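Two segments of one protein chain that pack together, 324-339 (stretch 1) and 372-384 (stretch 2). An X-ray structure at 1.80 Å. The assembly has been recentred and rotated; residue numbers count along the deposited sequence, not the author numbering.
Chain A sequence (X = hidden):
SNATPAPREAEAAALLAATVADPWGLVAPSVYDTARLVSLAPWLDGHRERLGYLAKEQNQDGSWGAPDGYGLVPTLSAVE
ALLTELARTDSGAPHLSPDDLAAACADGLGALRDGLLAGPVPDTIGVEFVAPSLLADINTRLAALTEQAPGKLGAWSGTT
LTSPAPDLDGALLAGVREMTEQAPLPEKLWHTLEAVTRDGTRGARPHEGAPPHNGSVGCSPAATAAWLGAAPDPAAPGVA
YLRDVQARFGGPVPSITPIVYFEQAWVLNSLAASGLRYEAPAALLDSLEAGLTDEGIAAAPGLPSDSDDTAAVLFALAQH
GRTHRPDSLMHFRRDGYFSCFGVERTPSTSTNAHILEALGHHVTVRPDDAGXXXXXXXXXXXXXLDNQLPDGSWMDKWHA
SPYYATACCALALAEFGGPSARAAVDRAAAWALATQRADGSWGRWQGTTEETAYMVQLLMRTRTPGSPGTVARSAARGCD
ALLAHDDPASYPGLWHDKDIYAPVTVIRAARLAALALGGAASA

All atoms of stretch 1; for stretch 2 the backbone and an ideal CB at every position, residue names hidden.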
ATOM      1  N   HIS A 324     -23.777   5.177 -10.883  1.00 32.72           N
ATOM      2  CA  HIS A 324     -24.515   4.397  -9.901  1.00 33.45           C
ATOM      3  C   HIS A 324     -24.706   5.268  -8.693  1.00 33.50           C
ATOM      4  O   HIS A 324     -23.751   5.928  -8.261  1.00 32.31           O
ATOM      5  CB  HIS A 324     -23.727   3.153  -9.466  1.00 35.64           C
ATOM      6  CG  HIS A 324     -23.481   2.186 -10.571  1.00 37.73           C
ATOM      7  ND1 HIS A 324     -24.251   1.063 -10.762  1.00 43.76           N
ATOM      8  CD2 HIS A 324     -22.579   2.200 -11.574  1.00 39.81           C
ATOM      9  CE1 HIS A 324     -23.816   0.409 -11.822  1.00 42.39           C
ATOM     10  NE2 HIS A 324     -22.800   1.079 -12.332  1.00 41.31           N
ATOM     11  N   ARG A 325     -25.904   5.242  -8.114  1.00 31.91           N
ATOM     12  CA  ARG A 325     -26.128   5.944  -6.855  1.00 33.30           C
ATOM     13  C   ARG A 325     -25.119   5.462  -5.821  1.00 32.08           C
ATOM     14  O   ARG A 325     -24.975   4.240  -5.630  1.00 30.47           O
ATOM     15  CB  ARG A 325     -27.526   5.698  -6.318  1.00 35.49           C
ATOM     16  CG  ARG A 325     -28.464   6.833  -6.604  1.00 37.38           C
ATOM     17  CD  ARG A 325     -29.812   6.543  -5.999  1.00 38.46           C
ATOM     18  NE  ARG A 325     -30.709   7.666  -6.213  1.00 41.87           N
ATOM     19  CZ  ARG A 325     -32.011   7.642  -5.942  1.00 41.48           C
ATOM     20  NH1 ARG A 325     -32.567   6.557  -5.420  1.00 39.77           N
ATOM     21  NH2 ARG A 325     -32.740   8.728  -6.177  1.00 42.77           N
ATOM     22  N   PRO A 326     -24.429   6.402  -5.154  1.00 29.97           N
ATOM     23  CA  PRO A 326     -23.384   6.018  -4.195  1.00 28.48           C
ATOM     24  C   PRO A 326     -23.933   5.685  -2.812  1.00 29.35           C
ATOM     25  O   PRO A 326     -23.342   6.056  -1.805  1.00 29.13           O
ATOM     26  CB  PRO A 326     -22.494   7.262  -4.157  1.00 29.15           C
ATOM     27  CG  PRO A 326     -23.475   8.392  -4.349  1.00 28.99           C
ATOM     28  CD  PRO A 326     -24.480   7.862  -5.340  1.00 28.93           C
ATOM     29  N   ASP A 327     -25.036   4.942  -2.756  1.00 29.67           N
ATOM     30  CA  ASP A 327     -25.653   4.627  -1.485  1.00 30.07           C
ATOM     31  C   ASP A 327     -24.817   3.721  -0.601  1.00 28.75           C
ATOM     32  O   ASP A 327     -24.913   3.832   0.613  1.00 30.42           O
ATOM     33  CB  ASP A 327     -27.042   4.034  -1.696  1.00 32.80           C
ATOM     34  CG  ASP A 327     -28.046   5.073  -2.213  1.00 35.89           C
ATOM     35  OD1 ASP A 327     -27.904   6.276  -1.912  1.00 36.25           O
ATOM     36  OD2 ASP A 327     -28.991   4.667  -2.914  1.00 37.90           O
ATOM     37  N   SER A 328     -23.998   2.847  -1.186  1.00 26.70           N
ATOM     38  CA  SER A 328     -23.125   1.977  -0.412  1.00 26.81           C
ATOM     39  C   SER A 328     -22.176   2.750   0.498  1.00 26.84           C
ATOM     40  O   SER A 328     -21.718   2.200   1.487  1.00 27.62           O
ATOM     41  CB  SER A 328     -22.299   1.039  -1.313  1.00 26.67           C
ATOM     42  OG  SER A 328     -21.552   1.775  -2.279  1.00 26.47           O
ATOM     43  N   LEU A 329     -21.862   3.996   0.156  1.00 25.57           N
ATOM     44  CA  LEU A 329     -21.012   4.834   1.007  1.00 26.75           C
ATOM     45  C   LEU A 329     -21.693   5.265   2.308  1.00 28.27           C
ATOM     46  O   LEU A 329     -21.015   5.562   3.277  1.00 26.93           O
ATOM     47  CB  LEU A 329     -20.530   6.062   0.248  1.00 25.93           C
ATOM     48  CG  LEU A 329     -19.636   5.798  -0.958  1.00 25.37           C
ATOM     49  CD1 LEU A 329     -19.349   7.075  -1.724  1.00 26.29           C
ATOM     50  CD2 LEU A 329     -18.337   5.131  -0.506  1.00 25.78           C
HETATM   51  N   MSE A 330     -23.035   5.275   2.339  1.00 30.03           N
HETATM   52  CA  MSE A 330     -23.767   5.739   3.534  1.00 31.33           C
HETATM   53  C   MSE A 330     -23.583   4.841   4.741  1.00 28.38           C
HETATM   54  O   MSE A 330     -23.685   5.323   5.870  1.00 28.85           O
HETATM   55  CB  MSE A 330     -25.264   5.959   3.202  1.00 33.32           C
HETATM   56  CG  MSE A 330     -25.462   6.935   2.039  1.00 35.94           C
HETATM   57 SE   MSE A 330     -24.902   8.788   2.450  0.65 38.69          SE
HETATM   58  CE  MSE A 330     -23.319   8.827   1.291  1.00 38.72           C
ATOM     59  N   HIS A 331     -23.252   3.560   4.533  1.00 27.87           N
ATOM     60  CA  HIS A 331     -22.923   2.609   5.602  0.60 27.58           C
ATOM     61  C   HIS A 331     -21.767   3.127   6.444  1.00 28.05           C
ATOM     62  O   HIS A 331     -21.626   2.764   7.611  1.00 30.45           O
ATOM     63  CB  HIS A 331     -22.436   1.247   5.041  0.60 28.34           C
ATOM     64  CG  HIS A 331     -23.459   0.476   4.270  0.60 30.18           C
ATOM     65  ND1 HIS A 331     -24.652   0.057   4.822  0.60 31.23           N
ATOM     66  CD2 HIS A 331     -23.443  -0.001   3.002  0.60 30.08           C
ATOM     67  CE1 HIS A 331     -25.343  -0.614   3.916  0.60 31.54           C
ATOM     68  NE2 HIS A 331     -24.630  -0.665   2.803  0.60 30.72           N
ATOM     69  N   PHE A 332     -20.894   3.911   5.822  1.00 26.95           N
ATOM     70  CA  PHE A 332     -19.657   4.387   6.456  1.00 26.51           C
ATOM     71  C   PHE A 332     -19.790   5.808   7.028  1.00 27.31           C
ATOM     72  O   PHE A 332     -18.788   6.403   7.493  1.00 29.04           O
ATOM     73  CB  PHE A 332     -18.523   4.364   5.423  1.00 24.97           C
ATOM     74  CG  PHE A 332     -18.249   3.012   4.846  1.00 23.57           C
ATOM     75  CD1 PHE A 332     -17.318   2.162   5.436  1.00 22.77           C
ATOM     76  CD2 PHE A 332     -18.900   2.589   3.700  1.00 23.60           C
ATOM     77  CE1 PHE A 332     -17.053   0.913   4.894  1.00 22.64           C
ATOM     78  CE2 PHE A 332     -18.643   1.338   3.146  1.00 23.03           C
ATOM     79  CZ  PHE A 332     -17.726   0.500   3.749  1.00 22.86           C
ATOM     80  N   ARG A 333     -21.003   6.371   7.011  1.00 29.10           N
ATOM     81  CA  ARG A 333     -21.212   7.706   7.567  1.00 30.29           C
ATOM     82  C   ARG A 333     -21.037   7.667   9.078  1.00 29.85           C
ATOM     83  O   ARG A 333     -21.557   6.780   9.741  1.00 28.98           O
ATOM     84  CB  ARG A 333     -22.609   8.244   7.199  1.00 35.00           C
ATOM     85  CG  ARG A 333     -22.845   9.694   7.628  1.00 40.69           C
ATOM     86  CD  ARG A 333     -24.297   9.938   8.027  1.00 48.62           C
ATOM     87  NE  ARG A 333     -25.193  10.017   6.870  1.00 54.23           N
ATOM     88  CZ  ARG A 333     -26.180   9.158   6.578  1.00 58.64           C
ATOM     89  NH1 ARG A 333     -26.450   8.103   7.351  1.00 61.92           N
ATOM     90  NH2 ARG A 333     -26.915   9.362   5.491  1.00 56.48           N
ATOM     91  N   ARG A 334     -20.299   8.633   9.618  1.00 29.36           N
ATOM     92  CA  ARG A 334     -20.116   8.769  11.054  1.00 31.44           C
ATOM     93  C   ARG A 334     -20.450  10.213  11.421  1.00 32.66           C
ATOM     94  O   ARG A 334     -20.956  10.965  10.575  1.00 33.09           O
ATOM     95  CB  ARG A 334     -18.677   8.406  11.447  1.00 30.72           C
ATOM     96  CG  ARG A 334     -18.267   6.989  11.008  1.00 31.10           C
ATOM     97  CD  ARG A 334     -19.060   5.924  11.770  1.00 31.47           C
ATOM     98  NE  ARG A 334     -18.738   4.555  11.383  1.00 30.57           N
ATOM     99  CZ  ARG A 334     -19.456   3.795  10.554  1.00 31.76           C
ATOM    100  NH1 ARG A 334     -20.561   4.244   9.977  1.00 31.67           N
ATOM    101  NH2 ARG A 334     -19.051   2.566  10.276  1.00 32.80           N
ATOM    102  N   ASP A 335     -20.174  10.595  12.664  1.00 35.99           N
ATOM    103  CA  ASP A 335     -20.465  11.962  13.147  1.00 38.07           C
ATOM    104  C   ASP A 335     -19.400  12.983  12.719  1.00 36.43           C
ATOM    105  O   ASP A 335     -18.394  13.162  13.377  1.00 38.09           O
ATOM    106  CB  ASP A 335     -20.608  11.967  14.669  1.00 41.76           C
ATOM    107  CG  ASP A 335     -21.147  13.293  15.211  1.00 47.05           C
ATOM    108  OD1 ASP A 335     -21.784  14.057  14.455  1.00 48.86           O
ATOM    109  OD2 ASP A 335     -20.932  13.566  16.404  1.00 52.33           O
ATOM    110  N   GLY A 336     -19.662  13.647  11.604  1.00 34.17           N
ATOM    111  CA  GLY A 336     -18.803  14.702  11.053  1.00 35.19           C
ATOM    112  C   GLY A 336     -17.927  14.309   9.866  1.00 33.82           C
ATOM    113  O   GLY A 336     -17.270  15.161   9.267  1.00 35.01           O
ATOM    114  N   TYR A 337     -17.930  13.023   9.512  1.00 32.86           N
ATOM    115  CA  TYR A 337     -16.972  12.486   8.529  1.00 29.80           C
ATOM    116  C   TYR A 337     -17.367  11.046   8.198  1.00 29.13           C
ATOM    117  O   TYR A 337     -18.317  10.527   8.756  1.00 27.62           O
ATOM    118  CB  TYR A 337     -15.541  12.536   9.115  1.00 30.71           C
ATOM    119  CG  TYR A 337     -15.334  11.489  10.169  1.00 31.43           C
ATOM    120  CD1 TYR A 337     -15.870  11.643  11.437  1.00 35.11           C
ATOM    121  CD2 TYR A 337     -14.669  10.293   9.878  1.00 31.09           C
ATOM    122  CE1 TYR A 337     -15.749  10.646  12.389  1.00 36.20           C
ATOM    123  CE2 TYR A 337     -14.548   9.293  10.825  1.00 32.61           C
ATOM    124  CZ  TYR A 337     -15.082   9.480  12.081  1.00 35.71           C
ATOM    125  OH  TYR A 337     -14.970   8.507  13.044  1.00 37.57           O
ATOM    126  N   PHE A 338     -16.614  10.397   7.304  1.00 25.94           N
ATOM    127  CA  PHE A 338     -16.867   9.015   6.937  1.00 25.98           C
ATOM    128  C   PHE A 338     -15.719   8.126   7.368  1.00 25.14           C
ATOM    129  O   PHE A 338     -14.558   8.526   7.246  1.00 23.17           O
ATOM    130  CB  PHE A 338     -17.042   8.891   5.422  1.00 25.72           C
ATOM    131  CG  PHE A 338     -18.397   9.327   4.931  1.00 26.20           C
ATOM    132  CD1 PHE A 338     -18.759  10.684   4.947  1.00 25.81           C
ATOM    133  CD2 PHE A 338     -19.300   8.402   4.455  1.00 25.62           C
ATOM    134  CE1 PHE A 338     -20.006  11.081   4.506  1.00 27.12           C
ATOM    135  CE2 PHE A 338     -20.562   8.795   4.025  1.00 26.81           C
ATOM    136  CZ  PHE A 338     -20.908  10.132   4.052  1.00 26.24           C
ATOM    137  N   SER A 339     -16.031   6.933   7.849  1.00 25.31           N
ATOM    138  CA  SER A 339     -14.975   5.958   8.143  1.00 24.67           C
ATOM    139  C   SER A 339     -14.565   5.234   6.864  1.00 24.35           C
ATOM    140  O   SER A 339     -15.298   5.239   5.882  1.00 23.39           O
ATOM    141  CB  SER A 339     -15.418   4.929   9.170  1.00 26.08           C
ATOM    142  OG  SER A 339     -16.480   4.151   8.650  1.00 28.28           O
ATOM    143  N   UNK A 372     -30.209  14.208  -1.746  1.00 37.12           N
ATOM    144  CA  UNK A 372     -29.836  12.933  -1.167  1.00 38.69           C
ATOM    145  C   UNK A 372     -28.437  12.981  -0.494  1.00 38.28           C
ATOM    146  O   UNK A 372     -28.231  12.373   0.559  1.00 39.79           O
ATOM    147  CB  UNK A 372     -29.864  11.856  -2.253  1.00 38.69           C
ATOM    148  N   UNK A 373     -27.497  13.718  -1.094  1.00 36.53           N
ATOM    149  CA  UNK A 373     -26.090  13.705  -0.623  1.00 36.12           C
ATOM    150  C   UNK A 373     -25.520  15.084  -0.298  1.00 37.78           C
ATOM    151  O   UNK A 373     -24.393  15.211   0.210  1.00 33.25           O
ATOM    152  CB  UNK A 373     -25.203  13.051  -1.684  1.00 36.12           C
ATOM    153  N   UNK A 374     -26.313  16.129  -0.555  1.00 37.22           N
ATOM    154  CA  UNK A 374     -25.831  17.498  -0.510  1.00 38.53           C
ATOM    155  C   UNK A 374     -25.222  17.822   0.820  1.00 36.90           C
ATOM    156  O   UNK A 374     -24.122  18.369   0.878  1.00 40.75           O
ATOM    157  CB  UNK A 374     -26.964  18.480  -0.815  1.00 38.53           C
ATOM    158  N   UNK A 375     -25.919  17.446   1.886  1.00 36.41           N
ATOM    159  CA  UNK A 375     -25.441  17.626   3.249  1.00 36.66           C
ATOM    160  C   UNK A 375     -24.128  16.948   3.539  1.00 37.72           C
ATOM    161  O   UNK A 375     -23.251  17.528   4.181  1.00 36.64           O
ATOM    162  CB  UNK A 375     -26.492  17.111   4.234  1.00 36.66           C
ATOM    163  N   UNK A 376     -24.037  15.675   3.160  1.00 35.05           N
ATOM    164  CA  UNK A 376     -22.832  14.890   3.422  1.00 34.32           C
ATOM    165  C   UNK A 376     -21.641  15.539   2.742  1.00 31.53           C
ATOM    166  O   UNK A 376     -20.558  15.601   3.323  1.00 33.67           O
ATOM    167  CB  UNK A 376     -23.002  13.447   2.942  1.00 34.32           C
ATOM    168  N   UNK A 377     -21.847  16.007   1.515  1.00 33.05           N
ATOM    169  CA  UNK A 377     -20.850  16.740   0.738  1.00 35.00           C
ATOM    170  C   UNK A 377     -20.280  17.941   1.498  1.00 37.57           C
ATOM    171  O   UNK A 377     -19.066  18.153   1.554  1.00 33.41           O
ATOM    172  CB  UNK A 377     -21.466  17.211  -0.581  1.00 35.00           C
ATOM    173  N   UNK A 378     -21.145  18.730   2.114  1.00 40.93           N
ATOM    174  CA  UNK A 378     -20.657  19.936   2.771  1.00 42.80           C
ATOM    175  C   UNK A 378     -20.070  19.661   4.164  1.00 41.61           C
ATOM    176  O   UNK A 378     -19.158  20.356   4.603  1.00 43.91           O
ATOM    177  CB  UNK A 378     -21.795  20.953   2.883  1.00 42.80           C
ATOM    178  N   UNK A 379     -20.524  18.621   4.837  1.00 38.37           N
ATOM    179  CA  UNK A 379     -19.890  18.219   6.085  1.00 39.12           C
ATOM    180  C   UNK A 379     -18.514  17.555   5.975  1.00 37.35           C
ATOM    181  O   UNK A 379     -17.705  17.605   6.934  1.00 33.71           O
ATOM    182  CB  UNK A 379     -20.831  17.258   6.814  1.00 39.12           C
ATOM    183  N   UNK A 380     -18.289  16.861   4.860  1.00 35.26           N
ATOM    184  CA  UNK A 380     -16.947  16.312   4.547  1.00 32.70           C
ATOM    185  C   UNK A 380     -16.030  17.496   4.231  1.00 33.78           C
ATOM    186  O   UNK A 380     -14.877  17.561   4.671  1.00 30.06           O
ATOM    187  CB  UNK A 380     -16.995  15.327   3.377  1.00 32.70           C
ATOM    188  N   UNK A 381     -16.557  18.449   3.463  1.00 36.30           N
ATOM    189  CA  UNK A 381     -15.893  19.743   3.283  1.00 38.94           C
ATOM    190  C   UNK A 381     -15.469  20.376   4.602  1.00 40.44           C
ATOM    191  O   UNK A 381     -14.281  20.685   4.763  1.00 40.76           O
ATOM    192  CB  UNK A 381     -16.818  20.703   2.533  1.00 38.94           C
ATOM    193  N   UNK A 382     -16.410  20.564   5.533  1.00 43.42           N
ATOM    194  CA  UNK A 382     -16.086  21.024   6.899  1.00 44.69           C
ATOM    195  C   UNK A 382     -14.831  20.308   7.374  1.00 40.66           C
ATOM    196  O   UNK A 382     -13.810  20.929   7.645  1.00 35.27           O
ATOM    197  CB  UNK A 382     -17.246  20.770   7.863  1.00 44.69           C
ATOM    198  N   UNK A 383     -14.959  18.990   7.454  1.00 35.91           N
ATOM    199  CA  UNK A 383     -13.999  18.138   8.116  1.00 33.44           C
ATOM    200  C   UNK A 383     -12.613  18.185   7.457  1.00 30.68           C
ATOM    201  O   UNK A 383     -11.610  18.263   8.169  1.00 30.21           O
ATOM    202  CB  UNK A 383     -14.521  16.700   8.134  1.00 33.44           C
ATOM    203  N   UNK A 384     -12.554  18.124   6.128  1.00 29.28           N
ATOM    204  CA  UNK A 384     -11.259  18.193   5.428  1.00 28.52           C
ATOM    205  C   UNK A 384     -10.574  19.509   5.684  1.00 28.59           C
ATOM    206  O   UNK A 384      -9.386  19.568   5.966  1.00 26.15           O
ATOM    207  CB  UNK A 384     -11.441  17.993   3.922  1.00 28.52           C
TER

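At position 372 CA-to-CB points toward stretch 1, yet the ideal CB has nothing of it within 5.5 Å, so only a long side chain could arrive. What waits there is the carboxylate of Asp327 beside the guanidinium of Arg325; a lysine or arginine would suit the acid. The residue is Arg372. Its NH2 donates to Asp327 OD2 at 2.9 Å and its NE to Asp327 OD1 at 3.2 Å, a two-pronged salt bridge. Its guanidinium also lies flat on that of Arg325, centres 3.8 Å apart, a stack of like charges, with the carboxylate of Asp327 bound at the edge of the Arg372 guanidinium.

Position 373 also points toward stretch 1, its ideal CB 5.5 Å from Met330 CE, with Pro326 and Asp327 OD1 farther out. A long, flat side chain ending in a donor fits best. Tyr373 lays its ring against Pro326, whose CG sits 3.9 Å from the ring centroid of Tyr373, over the face, while Tyr373 OH gives Asp327 OD1 a very short hydrogen bond of 2.5 Å.

Positions 374 and 375 are out of reach, so stretch 1 sets no demand on them; they are Gly374 and Ala375.

At 376 the ideal CB lies 4.1 Å from Phe338 CZ and 4.9 Å from Met330 CE, with the guanidinium of Arg333 beyond. Aliphatic carbons would suit the near part and an acid the far end. Glu376 supplies both: its CG meets the edge of the Phe338 ring, and its OE2 accepts from Arg333 NH2 at 3.1 Å in a salt bridge.

Position 377 points away and 378 is out of reach, so stretch 1 dictates neither Ile377 nor Arg378.

Position 379 faces the backbone around Gly336, its ideal CB 4.8 Å from Gly336 O. A slender, unbranched chain could follow this surface. Met379, a selenomethionine, extends with all three chi angles t, bringing its methyl to the backbone of 334-337.

At 380 CA-to-CB points sideways, with the ideal CB 5.2 Å from Phe338 CD1, favouring an aliphatic chain that reaches back. Ile380 does so, its CD1 3.7 Å from Phe338 CE1.

Position 381 is out of reach; Ser381 OG instead bonds Ile377 O. Position 382 points toward stretch 1 across a gap suited to a polar group: a water lies within hydrogen-bonding reach of both Asp382 OD2 (2.7 Å from the water O) and Gly336 O (2.6 Å from the water O).

At 383 the ideal CB is 3.3 Å from Gly336 O and 4.4 Å from Tyr337 CB, inviting a flat aromatic. Trp383 places its five-membered ring beneath Tyr337 CB, 3.5 Å from CB to centroid.

Position 384, out of reach, is Leu384.

Stretch 2 372-384: RYGAEIRMISDWL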
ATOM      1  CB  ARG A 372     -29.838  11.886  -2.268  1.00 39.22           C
ATOM      2  CG  ARG A 372     -30.065  10.466  -1.815  1.00 42.34           C
ATOM      3  CD  ARG A 372     -30.360   9.628  -3.047  1.00 42.96           C
ATOM      4  NE  ARG A 372     -30.368   8.207  -2.756  1.00 45.69           N
ATOM      5  CZ  ARG A 372     -31.363   7.548  -2.165  1.00 48.13           C
ATOM      6  NH1 ARG A 372     -32.475   8.174  -1.769  1.00 47.48           N
ATOM      7  NH2 ARG A 372     -31.238   6.241  -1.960  1.00 47.82           N
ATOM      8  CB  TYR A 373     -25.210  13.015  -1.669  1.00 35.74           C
ATOM      9  CG  TYR A 373     -25.755  11.688  -2.144  1.00 34.15           C
ATOM     10  CD1 TYR A 373     -25.784  10.579  -1.301  1.00 34.50           C
ATOM     11  CD2 TYR A 373     -26.257  11.540  -3.434  1.00 34.37           C
ATOM     12  CE1 TYR A 373     -26.296   9.365  -1.736  1.00 32.90           C
ATOM     13  CE2 TYR A 373     -26.756  10.335  -3.874  1.00 34.22           C
ATOM     14  CZ  TYR A 373     -26.770   9.251  -3.020  1.00 34.06           C
ATOM     15  OH  TYR A 373     -27.297   8.060  -3.479  1.00 34.62           O
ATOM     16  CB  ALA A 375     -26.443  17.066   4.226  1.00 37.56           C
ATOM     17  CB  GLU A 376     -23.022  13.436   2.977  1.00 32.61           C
ATOM     18  CG  GLU A 376     -23.903  12.604   3.912  1.00 33.77           C
ATOM     19  CD  GLU A 376     -25.410  12.813   3.731  1.00 36.50           C
ATOM     20  OE1 GLU A 376     -25.847  13.594   2.859  1.00 35.53           O
ATOM     21  OE2 GLU A 376     -26.166  12.160   4.478  1.00 38.58           O
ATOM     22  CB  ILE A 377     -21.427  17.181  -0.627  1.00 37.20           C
ATOM     23  CG1 ILE A 377     -21.653  15.969  -1.536  1.00 37.73           C
ATOM     24  CG2 ILE A 377     -20.499  18.147  -1.356  1.00 38.44           C
ATOM     25  CD1 ILE A 377     -22.345  16.309  -2.841  1.00 38.94           C
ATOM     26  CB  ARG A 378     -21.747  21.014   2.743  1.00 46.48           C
ATOM     27  CG  ARG A 378     -21.817  21.722   1.379  1.00 48.05           C
ATOM     28  CD  ARG A 378     -23.260  21.946   0.889  1.00 54.50           C
ATOM     29  NE  ARG A 378     -24.159  21.931   2.039  1.00 56.98           N
ATOM     30  CZ  ARG A 378     -25.447  21.611   2.040  1.00 51.20           C
ATOM     31  NH1 ARG A 378     -26.111  21.312   0.915  1.00 50.03           N
ATOM     32  NH2 ARG A 378     -26.051  21.577   3.220  1.00 45.54           N
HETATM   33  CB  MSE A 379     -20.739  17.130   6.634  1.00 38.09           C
HETATM   34  CG  MSE A 379     -20.352  16.667   8.033  1.00 40.25           C
HETATM   35 SE   MSE A 379     -21.184  14.964   7.790  0.65 42.03          SE
HETATM   36  CE  MSE A 379     -21.395  13.900   9.393  1.00 33.76           C
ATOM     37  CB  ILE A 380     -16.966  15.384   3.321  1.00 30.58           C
ATOM     38  CG1 ILE A 380     -17.744  14.103   3.612  1.00 29.56           C
ATOM     39  CG2 ILE A 380     -15.530  15.035   2.905  1.00 29.65           C
ATOM     40  CD1 ILE A 380     -17.933  13.279   2.368  1.00 30.11           C
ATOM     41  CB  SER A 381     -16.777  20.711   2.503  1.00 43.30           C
ATOM     42  OG  SER A 381     -16.901  20.262   1.174  1.00 43.23           O
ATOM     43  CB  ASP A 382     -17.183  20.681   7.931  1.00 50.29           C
ATOM     44  CG  ASP A 382     -16.787  21.088   9.375  1.00 57.98           C
ATOM     45  OD1 ASP A 382     -16.367  22.259   9.592  1.00 70.90           O
ATOM     46  OD2 ASP A 382     -16.877  20.235  10.295  1.00 61.61           O
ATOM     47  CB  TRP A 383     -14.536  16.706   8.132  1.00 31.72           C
ATOM     48  CG  TRP A 383     -13.759  15.786   8.957  1.00 30.25           C
ATOM     49  CD1 TRP A 383     -13.842  15.597  10.293  1.00 30.02           C
ATOM     50  CD2 TRP A 383     -12.739  14.903   8.484  1.00 29.22           C
ATOM     51  NE1 TRP A 383     -12.949  14.638  10.691  1.00 31.92           N
ATOM     52  CE2 TRP A 383     -12.248  14.205   9.595  1.00 29.86           C
ATOM     53  CE3 TRP A 383     -12.200  14.647   7.224  1.00 29.38           C
ATOM     54  CZ2 TRP A 383     -11.239  13.241   9.489  1.00 30.49           C
ATOM     55  CZ3 TRP A 383     -11.191  13.683   7.117  1.00 29.63           C
ATOM     56  CH2 TRP A 383     -10.723  13.012   8.243  1.00 29.02           C
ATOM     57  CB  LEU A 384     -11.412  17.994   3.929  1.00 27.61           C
ATOM     58  CG  LEU A 384     -11.765  16.575   3.479  1.00 27.60           C
ATOM     59  CD1 LEU A 384     -12.103  16.595   2.008  1.00 27.50           C
ATOM     60  CD2 LEU A 384     -10.579  15.662   3.751  1.00 27.13           C
TER
HETATM   61  O   HOH W   1     -17.376  17.599  10.295  1.00 36.74           O
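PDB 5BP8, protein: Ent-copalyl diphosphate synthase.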